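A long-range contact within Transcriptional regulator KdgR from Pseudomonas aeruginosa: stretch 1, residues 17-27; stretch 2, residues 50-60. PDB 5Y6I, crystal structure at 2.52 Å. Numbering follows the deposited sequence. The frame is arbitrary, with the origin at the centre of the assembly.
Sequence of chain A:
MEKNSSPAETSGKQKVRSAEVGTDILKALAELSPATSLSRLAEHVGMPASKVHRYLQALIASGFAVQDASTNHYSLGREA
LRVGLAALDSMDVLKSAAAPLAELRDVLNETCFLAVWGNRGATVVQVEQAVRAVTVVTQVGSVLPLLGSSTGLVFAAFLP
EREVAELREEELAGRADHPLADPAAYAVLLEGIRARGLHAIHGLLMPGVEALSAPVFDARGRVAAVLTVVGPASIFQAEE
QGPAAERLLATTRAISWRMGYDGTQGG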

# COMPACT_ATOMS: atom_id res chain seq x y z
N ARG A 17 -9.06 -17.59 -25.14
CA ARG A 17 -8.05 -16.53 -25.21
C ARG A 17 -8.54 -15.18 -24.69
O ARG A 17 -7.73 -14.35 -24.29
CB ARG A 17 -7.58 -16.42 -26.67
CG ARG A 17 -7.19 -15.02 -27.16
CD ARG A 17 -5.80 -14.63 -26.70
NE ARG A 17 -4.90 -15.77 -26.72
CZ ARG A 17 -3.60 -15.70 -26.51
NH1 ARG A 17 -3.03 -14.52 -26.27
NH2 ARG A 17 -2.86 -16.80 -26.54
N SER A 18 -9.86 -14.97 -24.67
CA SER A 18 -10.40 -13.63 -24.47
C SER A 18 -10.12 -13.08 -23.08
O SER A 18 -10.09 -11.86 -22.89
CB SER A 18 -11.90 -13.65 -24.74
OG SER A 18 -12.56 -12.55 -24.15
N ALA A 19 -9.91 -13.95 -22.09
CA ALA A 19 -9.63 -13.47 -20.74
C ALA A 19 -8.32 -12.70 -20.71
O ALA A 19 -8.21 -11.67 -20.03
CB ALA A 19 -9.58 -14.64 -19.76
N GLU A 20 -7.31 -13.19 -21.44
CA GLU A 20 -6.01 -12.52 -21.46
C GLU A 20 -6.13 -11.12 -22.03
O GLU A 20 -5.71 -10.14 -21.39
CB GLU A 20 -5.02 -13.35 -22.27
CG GLU A 20 -3.58 -13.10 -21.89
CD GLU A 20 -2.73 -14.35 -22.00
OE1 GLU A 20 -2.93 -15.13 -22.95
OE2 GLU A 20 -1.88 -14.56 -21.11
N VAL A 21 -6.69 -11.01 -23.23
CA VAL A 21 -6.79 -9.72 -23.91
C VAL A 21 -7.57 -8.72 -23.06
O VAL A 21 -7.19 -7.55 -22.98
CB VAL A 21 -7.41 -9.93 -25.30
CG1 VAL A 21 -8.81 -10.43 -25.19
CG2 VAL A 21 -7.37 -8.64 -26.09
N GLY A 22 -8.62 -9.17 -22.38
CA GLY A 22 -9.36 -8.31 -21.50
C GLY A 22 -8.48 -7.64 -20.46
O GLY A 22 -8.40 -6.40 -20.42
N THR A 23 -7.81 -8.42 -19.61
CA THR A 23 -7.02 -7.77 -18.58
C THR A 23 -5.70 -7.26 -19.12
O THR A 23 -5.13 -6.33 -18.53
CB THR A 23 -6.79 -8.71 -17.40
OG1 THR A 23 -6.25 -9.96 -17.85
CG2 THR A 23 -8.10 -8.92 -16.64
N ASP A 24 -5.21 -7.80 -20.24
CA ASP A 24 -4.10 -7.14 -20.91
C ASP A 24 -4.48 -5.71 -21.30
O ASP A 24 -3.64 -4.81 -21.27
CB ASP A 24 -3.66 -7.93 -22.14
CG ASP A 24 -2.93 -9.24 -21.78
OD1 ASP A 24 -2.40 -9.38 -20.65
OD2 ASP A 24 -2.87 -10.13 -22.66
N ILE A 25 -5.75 -5.48 -21.65
CA ILE A 25 -6.19 -4.13 -21.93
C ILE A 25 -6.31 -3.33 -20.63
O ILE A 25 -5.90 -2.16 -20.56
CB ILE A 25 -7.51 -4.15 -22.71
CG1 ILE A 25 -7.27 -4.69 -24.11
CG2 ILE A 25 -8.12 -2.75 -22.77
CD1 ILE A 25 -8.54 -4.84 -24.93
N LEU A 26 -6.88 -3.94 -19.59
CA LEU A 26 -7.00 -3.25 -18.32
C LEU A 26 -5.63 -2.85 -17.80
O LEU A 26 -5.45 -1.76 -17.23
CB LEU A 26 -7.72 -4.14 -17.31
CG LEU A 26 -7.94 -3.67 -15.88
CD1 LEU A 26 -8.88 -2.47 -15.80
CD2 LEU A 26 -8.50 -4.84 -15.06
N LYS A 27 -4.63 -3.70 -18.03
CA LYS A 27 -3.29 -3.40 -17.56
C LYS A 27 -2.71 -2.21 -18.30
O LYS A 27 -1.95 -1.41 -17.72
CB LYS A 27 -2.40 -4.64 -17.72
CG LYS A 27 -0.94 -4.41 -17.39
CD LYS A 27 -0.03 -5.45 -18.03
CE LYS A 27 -0.18 -6.80 -17.35
NZ LYS A 27 0.89 -7.77 -17.76
N SER A 50 -9.85 -1.72 -33.53
CA SER A 50 -11.21 -2.24 -33.51
C SER A 50 -11.40 -3.28 -32.41
O SER A 50 -12.38 -3.22 -31.65
CB SER A 50 -11.59 -2.79 -34.89
OG SER A 50 -10.53 -3.52 -35.50
N LYS A 51 -10.47 -4.23 -32.29
CA LYS A 51 -10.58 -5.18 -31.19
C LYS A 51 -10.49 -4.49 -29.83
O LYS A 51 -11.19 -4.88 -28.89
CB LYS A 51 -9.52 -6.29 -31.32
CG LYS A 51 -9.21 -7.04 -30.04
CD LYS A 51 -8.39 -8.32 -30.31
CE LYS A 51 -6.89 -8.07 -30.25
NZ LYS A 51 -6.01 -9.16 -30.78
N VAL A 52 -9.67 -3.44 -29.71
CA VAL A 52 -9.60 -2.75 -28.42
C VAL A 52 -10.95 -2.11 -28.11
O VAL A 52 -11.50 -2.28 -27.02
CB VAL A 52 -8.46 -1.71 -28.39
CG1 VAL A 52 -8.43 -0.95 -27.05
CG2 VAL A 52 -7.13 -2.40 -28.62
N HIS A 53 -11.52 -1.40 -29.09
CA HIS A 53 -12.83 -0.80 -28.87
C HIS A 53 -13.87 -1.84 -28.45
O HIS A 53 -14.70 -1.56 -27.58
CB HIS A 53 -13.32 -0.05 -30.11
CG HIS A 53 -14.75 0.36 -30.01
ND1 HIS A 53 -15.14 1.54 -29.42
CD2 HIS A 53 -15.89 -0.29 -30.35
CE1 HIS A 53 -16.46 1.61 -29.42
NE2 HIS A 53 -16.94 0.52 -29.99
N ARG A 54 -13.82 -3.04 -29.03
CA ARG A 54 -14.80 -4.06 -28.68
C ARG A 54 -14.66 -4.48 -27.23
O ARG A 54 -15.65 -4.52 -26.49
CB ARG A 54 -14.66 -5.28 -29.61
CG ARG A 54 -15.98 -5.99 -29.83
CD ARG A 54 -15.94 -6.94 -31.01
NE ARG A 54 -15.15 -6.44 -32.13
CZ ARG A 54 -14.15 -7.12 -32.68
NH1 ARG A 54 -13.83 -8.31 -32.19
NH2 ARG A 54 -13.47 -6.61 -33.71
N TYR A 55 -13.43 -4.77 -26.79
CA TYR A 55 -13.21 -5.20 -25.41
C TYR A 55 -13.34 -4.05 -24.43
O TYR A 55 -13.72 -4.27 -23.27
CB TYR A 55 -11.85 -5.87 -25.25
CG TYR A 55 -11.78 -7.28 -25.81
CD1 TYR A 55 -11.44 -7.49 -27.14
CD2 TYR A 55 -12.05 -8.38 -25.01
CE1 TYR A 55 -11.38 -8.76 -27.66
CE2 TYR A 55 -12.00 -9.66 -25.52
CZ TYR A 55 -11.66 -9.84 -26.85
OH TYR A 55 -11.59 -11.11 -27.38
N LEU A 56 -13.03 -2.82 -24.86
CA LEU A 56 -13.31 -1.65 -24.03
C LEU A 56 -14.78 -1.65 -23.60
O LEU A 56 -15.08 -1.54 -22.40
CB LEU A 56 -12.97 -0.36 -24.78
CG LEU A 56 -11.59 0.27 -24.47
CD1 LEU A 56 -11.28 1.49 -25.33
CD2 LEU A 56 -11.48 0.65 -22.98
N GLN A 57 -15.69 -1.83 -24.55
CA GLN A 57 -17.12 -1.87 -24.24
C GLN A 57 -17.42 -2.84 -23.10
O GLN A 57 -18.12 -2.48 -22.14
CB GLN A 57 -17.92 -2.24 -25.49
CG GLN A 57 -17.72 -1.27 -26.66
CD GLN A 57 -17.88 0.18 -26.25
OE1 GLN A 57 -16.90 0.92 -26.15
NE2 GLN A 57 -19.13 0.59 -26.02
N ALA A 58 -16.89 -4.06 -23.17
CA ALA A 58 -17.09 -5.02 -22.08
C ALA A 58 -16.55 -4.48 -20.76
O ALA A 58 -17.23 -4.56 -19.72
CB ALA A 58 -16.42 -6.35 -22.42
N LEU A 59 -15.33 -3.95 -20.77
CA LEU A 59 -14.73 -3.43 -19.54
C LEU A 59 -15.51 -2.24 -18.98
O LEU A 59 -15.50 -2.03 -17.76
CB LEU A 59 -13.26 -3.03 -19.75
CG LEU A 59 -12.24 -4.07 -20.27
CD1 LEU A 59 -10.90 -3.42 -20.59
CD2 LEU A 59 -12.04 -5.23 -19.28
N ILE A 60 -16.19 -1.47 -19.83
CA ILE A 60 -17.02 -0.39 -19.31
C ILE A 60 -18.31 -0.95 -18.69
O ILE A 60 -18.74 -0.51 -17.61
CB ILE A 60 -17.32 0.64 -20.43
CG1 ILE A 60 -16.02 1.11 -21.11
CG2 ILE A 60 -18.10 1.83 -19.87
CD1 ILE A 60 -16.23 2.15 -22.27

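Two helices, residues 18-27 and 50-60, cross almost at right angles (84° between their N-to-C directions), with axes 9.9 Å apart at closest approach. No hydrogen bond or salt bridge joins them. The contact is one of packing, and it buries 410 Å² counted over both sides.

Tyr-55 is its centre. Its CA-to-CB bond points toward the first helix, and chi1 in the m well (-75°) carries the ring into a hollow lined by Ser-18, Val-21, Gly-22 and Ile-25, a knob in a hole. With chi2 at 88° the ring stands across the CA-CB-CG plane, the usual setting for an aromatic side chain, and one face is turned to Val-21. That valine adopts chi1 p (64°), which lays CG1 over the face: CG1 of Val-21 lies 3.6 Å from the centroid of the Tyr-55 ring, a CH-pi contact, and 3.3 Å from Tyr-55 CE2. The other methyl, Val-21 CG2, approaches the aliphatic part of Lys-51, 4.2 Å from its CE; the extended start of the lysine chain, t at chi1 and chi2, brings its end nearer although its CA-to-CB bond points sideways.

Two of the other residues lining the hollow, Ser-18 and Gly-22, are small. Ser-18, with chi1 t, sets its OG 3.2 Å from Tyr-55 CE2 at the ring edge, where a polar oxygen can meet the slightly positive rim of the aromatic ring. Gly-22 has no side chain, and here the backbones come close: its CA is 6.3 Å from the CA of Tyr-55. The glycine backbone itself becomes a packing surface, with Gly-22 O 3.9 Å from Leu-59 CD1, while that oxygen still accepts a helical hydrogen bond from Leu-26 N (3.0 Å).

Ile-25, one turn on from Val-21, also points toward the second helix. Its m,t conformation extends CD1 to 3.5 Å from Tyr-55 CB and 4.2 Å from Val-52 CA. The branch at CB gives it a second reach: Ile-25 CG2 meets Leu-59 CD1 at 3.6 Å. A beta-branched aliphatic residue suits this place because its two arms touch different neighbours.

Leu-59, one turn after Tyr-55, adopts the m,t rotamer common in helices and directs CD1 at the first helix, where it also lies 4.2 Å from Leu-26 N. Val-21, Ile-25 and Leu-59 are all buried, as befits apolar side chains. Tyr-55 remains partly exposed, and its ring supplies the packing surface; a tyrosine, with its polar hydroxyl, tolerates partial exposure better than a purely apolar side chain.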